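Local coordinates for protein apoptosis regulator Bcl-2 homolog (PDB 4MI8) that inhibits host apoptosis and, by binding Beclin 1, starvation-induced autophagy, and also interacts with Bak and Bax, contributing to viral latency and chronic infection, at residues Arg70-Ser73 / Lys74-Thr77; Arg97-Cys100 / Glu101-Cys105. All coordinates share one frame; numbering follows the deposited sequence.

Contact 1 of 2, residues Arg70-Ser73 / Lys74-Thr77; sequences RDLS and KLFT
L72 lays its branched end over one face of the F76 ring, one helical turn further along helix 68-81. Its CG stands 4.0 Å from the centroid of the F76 ring, a CH-pi contact 29° off the ring normal. L72 CG comes within 3.7 Å of F76 CE2, and the two methyls of L72 settle round the CE1-CZ-CE2 end of the ring, CD1 displaced toward the rim. Nearer the backbone, the carbonyl oxygen of L72 lies over a face of the F76 ring while it accepts the i+4 bond from F76 N. The ring can meet L72 because F76 CG sits beside its own backbone N (chi1 -72°). L75 extends along the same flank, and its CD2 touches L72 CD1 more loosely, at 4.4 Å. This is an amphipathic helix of the all-helical Bcl-2 fold: L72, L75 and F76 are buried against helix 86-103, and F76 also meets the rings of F92 and F123. S73, K74 and T77 lie on the exposed side. There S73 O takes the backbone N of T77 at 3.0 Å. T77 OG1, turned back between its own N and carbonyl carbon (chi1 45°), lies 2.8 Å from S73 O and 3.0 Å from K74 O, two acceptors competing for one hydroxyl proton. D71 O receives L75 N at 2.9 Å, plus a weak, bent bond from K74 N.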
loop_
_atom_site.group_PDB
_atom_site.type_symbol
_atom_site.label_atom_id
_atom_site.label_comp_id
_atom_site.label_asym_id
_atom_site.label_seq_id
_atom_site.Cartn_x
_atom_site.Cartn_y
_atom_site.Cartn_z
ATOM N N ARG A 70 0.123 -15.002 -7.151
ATOM C CA ARG A 70 -0.896 -15.879 -6.551
ATOM C C ARG A 70 -1.156 -15.613 -5.067
ATOM O O ARG A 70 -2.232 -15.912 -4.566
ATOM C CB ARG A 70 -0.519 -17.355 -6.783
ATOM C CG ARG A 70 -1.626 -18.386 -6.476
ATOM C CD ARG A 70 -1.468 -19.762 -7.170
ATOM N NE ARG A 70 -2.278 -20.823 -6.535
ATOM C CZ ARG A 70 -2.468 -22.063 -6.999
ATOM N NH1 ARG A 70 -1.924 -22.469 -8.132
ATOM N NH2 ARG A 70 -3.224 -22.916 -6.327
ATOM N N ASP A 71 -0.172 -15.018 -4.382
ATOM C CA ASP A 71 -0.183 -14.843 -2.923
ATOM C C ASP A 71 -0.588 -13.476 -2.397
ATOM O O ASP A 71 -0.779 -13.323 -1.172
ATOM C CB ASP A 71 1.211 -15.122 -2.353
ATOM C CG ASP A 71 1.746 -16.503 -2.729
ATOM O OD1 ASP A 71 0.990 -17.342 -3.283
ATOM O OD2 ASP A 71 2.947 -16.743 -2.465
ATOM N N LEU A 72 -0.678 -12.470 -3.277
ATOM C CA LEU A 72 -0.871 -11.117 -2.786
ATOM C C LEU A 72 -2.128 -11.053 -1.963
ATOM O O LEU A 72 -2.118 -10.494 -0.876
ATOM C CB LEU A 72 -0.860 -10.032 -3.885
ATOM C CG LEU A 72 -0.504 -8.610 -3.369
ATOM C CD1 LEU A 72 0.607 -8.600 -2.307
ATOM C CD2 LEU A 72 -0.108 -7.688 -4.495
ATOM N N SER A 73 -3.201 -11.661 -2.444
ATOM C CA SER A 73 -4.485 -11.537 -1.746
ATOM C C SER A 73 -4.479 -12.287 -0.396
ATOM O O SER A 73 -5.251 -11.974 0.544
ATOM C CB SER A 73 -5.644 -11.981 -2.642
ATOM O OG SER A 73 -5.300 -13.136 -3.399
ATOM N N LYS A 74 -3.562 -13.242 -0.295
ATOM C CA LYS A 74 -3.397 -14.053 0.923
ATOM C C LYS A 74 -2.649 -13.150 1.951
ATOM O O LYS A 74 -3.172 -12.889 3.055
ATOM C CB LYS A 74 -2.647 -15.353 0.576
ATOM C CG LYS A 74 -3.149 -16.654 1.207
ATOM C CD LYS A 74 -4.409 -17.181 0.544
ATOM C CE LYS A 74 -4.514 -18.701 0.764
ATOM N NZ LYS A 74 -5.853 -19.382 0.612
ATOM N N LEU A 75 -1.493 -12.597 1.550
ATOM C CA LEU A 75 -0.846 -11.580 2.372
ATOM C C LEU A 75 -1.852 -10.555 2.855
ATOM O O LEU A 75 -1.928 -10.319 4.063
ATOM C CB LEU A 75 0.309 -10.869 1.671
ATOM C CG LEU A 75 1.028 -9.787 2.552
ATOM C CD1 LEU A 75 1.567 -10.338 3.879
ATOM C CD2 LEU A 75 2.148 -9.250 1.719
ATOM N N PHE A 76 -2.677 -10.003 1.935
ATOM C CA PHE A 76 -3.566 -8.877 2.321
ATOM C C PHE A 76 -4.538 -9.347 3.363
ATOM O O PHE A 76 -4.768 -8.656 4.361
ATOM C CB PHE A 76 -4.321 -8.209 1.151
ATOM C CG PHE A 76 -3.454 -7.363 0.223
ATOM C CD1 PHE A 76 -2.257 -6.711 0.675
ATOM C CD2 PHE A 76 -3.845 -7.172 -1.084
ATOM C CE1 PHE A 76 -1.500 -5.889 -0.211
ATOM C CE2 PHE A 76 -3.088 -6.396 -1.962
ATOM C CZ PHE A 76 -1.926 -5.738 -1.528
ATOM N N THR A 77 -5.126 -10.530 3.145
ATOM C CA THR A 77 -6.086 -11.037 4.125
ATOM C C THR A 77 -5.461 -11.298 5.534
ATOM O O THR A 77 -6.087 -10.932 6.542
ATOM C CB THR A 77 -6.965 -12.218 3.565
ATOM O OG1 THR A 77 -6.126 -13.150 2.872
ATOM C CG2 THR A 77 -8.072 -11.688 2.562
#

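Contact 2 of 2, residues Arg97-Cys100 / Glu101-Cys105; sequences RYVC and EEVLC
V99 and L104 make the close apolar join at the C-terminal end of helix 86-103: V99 CG1 meets L104 CG at 3.7 Å, the two side chains crossing at a slant. V99 CG1, anti to its backbone N (chi1 176°), also brushes CB of V103. Behind this packing the helix widens into a pi-type turn. V99 O is gripped twice, by V103 N at 2.9 Å and by L104 N at 3.0 Å, the donors arriving from opposite faces of the carbonyl plane; the second is the i+5 bond of the wider turn. On another flank the Y98 ring carries E102 CB over one face, 4.2 Å from the ring centroid, while V103 CG2 touches Y98 CE2.

The side where E101 faces solvent is looser: its carboxylate reaches back over the buried R97, E101 OE1 3.5 Å from R97 NH1, yet this salt bridge rests on charge alone: the oxygen lies well out of the guanidinium plane, and the guanidinium and carboxylate planes stand 74° apart. A water links R97 NH1 to E101 OE2, and the stronger partner of R97 is D94, through NH2. A second water joins C100 O to C105 O, bridging the helix end to the chain beyond; C105 is one of the two cysteines assigned to an interchain disulfide. Around this turn, C100 packs on L19 and V22 of helix 8-23, V99 and C100 on L116 of helix 111-126, and R97 on T46 and Q47 of helix 33-56, while L104 touches D112 and H113.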
loop_
_atom_site.group_PDB
_atom_site.type_symbol
_atom_site.label_atom_id
_atom_site.label_comp_id
_atom_site.label_asym_id
_atom_site.label_seq_id
_atom_site.Cartn_x
_atom_site.Cartn_y
_atom_site.Cartn_z
ATOM N N ARG A 97 3.656 -0.608 -2.885
ATOM C CA ARG A 97 4.766 0.211 -3.333
ATOM C C ARG A 97 5.992 -0.626 -3.623
ATOM O O ARG A 97 6.699 -0.345 -4.586
ATOM C CB ARG A 97 5.138 1.261 -2.296
ATOM C CG ARG A 97 6.298 2.140 -2.732
ATOM C CD ARG A 97 6.620 3.321 -1.764
ATOM N NE ARG A 97 7.076 2.850 -0.452
ATOM C CZ ARG A 97 8.337 3.009 0.003
ATOM N NH1 ARG A 97 9.252 3.654 -0.703
ATOM N NH2 ARG A 97 8.686 2.604 1.205
ATOM N N TYR A 98 6.252 -1.637 -2.762
ATOM C CA TYR A 98 7.369 -2.553 -2.963
ATOM C C TYR A 98 7.177 -3.242 -4.322
ATOM O O TYR A 98 8.087 -3.205 -5.141
ATOM C CB TYR A 98 7.446 -3.652 -1.883
ATOM C CG TYR A 98 8.707 -4.524 -2.070
ATOM C CD1 TYR A 98 9.938 -4.109 -1.534
ATOM C CD2 TYR A 98 8.685 -5.737 -2.808
ATOM C CE1 TYR A 98 11.112 -4.854 -1.709
ATOM C CE2 TYR A 98 9.859 -6.500 -2.980
ATOM C CZ TYR A 98 11.068 -6.042 -2.416
ATOM O OH TYR A 98 12.277 -6.715 -2.537
ATOM N N VAL A 99 6.034 -3.904 -4.534
ATOM C CA VAL A 99 5.786 -4.601 -5.793
ATOM C C VAL A 99 6.096 -3.674 -7.004
ATOM O O VAL A 99 6.962 -4.002 -7.834
ATOM C CB VAL A 99 4.362 -5.139 -5.921
ATOM C CG1 VAL A 99 4.180 -5.755 -7.314
ATOM C CG2 VAL A 99 4.097 -6.167 -4.844
ATOM N N CYS A 100 5.465 -2.504 -7.071
ATOM C CA CYS A 100 5.798 -1.545 -8.136
ATOM C C CYS A 100 7.274 -1.275 -8.236
ATOM O O CYS A 100 7.786 -1.184 -9.334
ATOM C CB CYS A 100 5.140 -0.201 -7.956
ATOM S SG CYS A 100 3.359 -0.297 -8.121
ATOM N N GLU A 101 7.952 -1.060 -7.136
ATOM C CA GLU A 101 9.254 -0.458 -7.214
ATOM C C GLU A 101 10.378 -1.469 -7.367
ATOM O O GLU A 101 11.497 -1.097 -7.629
ATOM C CB GLU A 101 9.514 0.453 -6.008
ATOM C CG GLU A 101 8.847 1.807 -6.029
ATOM C CD GLU A 101 9.195 2.681 -4.845
ATOM O OE1 GLU A 101 9.680 2.206 -3.838
ATOM O OE2 GLU A 101 8.983 3.868 -4.909
ATOM N N GLU A 102 10.082 -2.743 -7.194
ATOM C CA GLU A 102 11.125 -3.745 -7.252
ATOM C C GLU A 102 10.787 -5.046 -7.885
ATOM O O GLU A 102 11.671 -5.763 -8.249
ATOM C CB GLU A 102 11.668 -4.054 -5.888
ATOM C CG GLU A 102 13.010 -3.413 -5.655
ATOM C CD GLU A 102 12.915 -2.245 -4.754
ATOM O OE1 GLU A 102 12.011 -2.245 -3.922
ATOM O OE2 GLU A 102 13.728 -1.334 -4.869
ATOM N N VAL A 103 9.520 -5.367 -7.990
ATOM C CA VAL A 103 9.127 -6.573 -8.649
ATOM C C VAL A 103 8.744 -6.291 -10.093
ATOM O O VAL A 103 9.432 -6.736 -10.982
ATOM C CB VAL A 103 8.034 -7.267 -7.888
ATOM C CG1 VAL A 103 7.511 -8.444 -8.660
ATOM C CG2 VAL A 103 8.564 -7.692 -6.547
ATOM N N LEU A 104 7.669 -5.527 -10.304
ATOM C CA LEU A 104 7.228 -5.101 -11.622
ATOM C C LEU A 104 8.293 -4.325 -12.399
ATOM O O LEU A 104 9.158 -3.656 -11.860
ATOM C CB LEU A 104 5.955 -4.256 -11.525
ATOM C CG LEU A 104 4.760 -4.879 -10.810
ATOM C CD1 LEU A 104 3.493 -4.102 -11.139
ATOM C CD2 LEU A 104 4.592 -6.343 -11.186
ATOM N N CYS A 105 8.180 -4.410 -13.702
ATOM C CA CYS A 105 8.993 -3.677 -14.627
ATOM C C CYS A 105 8.933 -2.168 -14.317
ATOM O O CYS A 105 7.840 -1.580 -14.171
ATOM C CB CYS A 105 8.391 -4.025 -15.972
ATOM S SG CYS A 105 6.706 -4.619 -15.564
HETATM O O HOH W 1 8.937 5.964 -2.902
HETATM O O HOH W 2 7.139 -0.035 -11.822
#

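Contacts 1 and 2 lie in series on two consecutive helices, 68-81 and 86-103, of the Bcl-2 bundle. Their centres are about 16 Å apart and their nearest atoms about 4 Å apart, without touching. V95, just before contact 2 on helix 86-103, receives L72, L75 and F76 of contact 1. L116 of helix 111-126 is a further shared neighbour, packing against L72 of contact 1 and against V99 and C100 of contact 2. The bound Beclin 1 BH3 peptide lies against K74 and L75, which places contact 1 beside the peptide groove, whereas contact 2 forms the C-terminal end of helix 86-103.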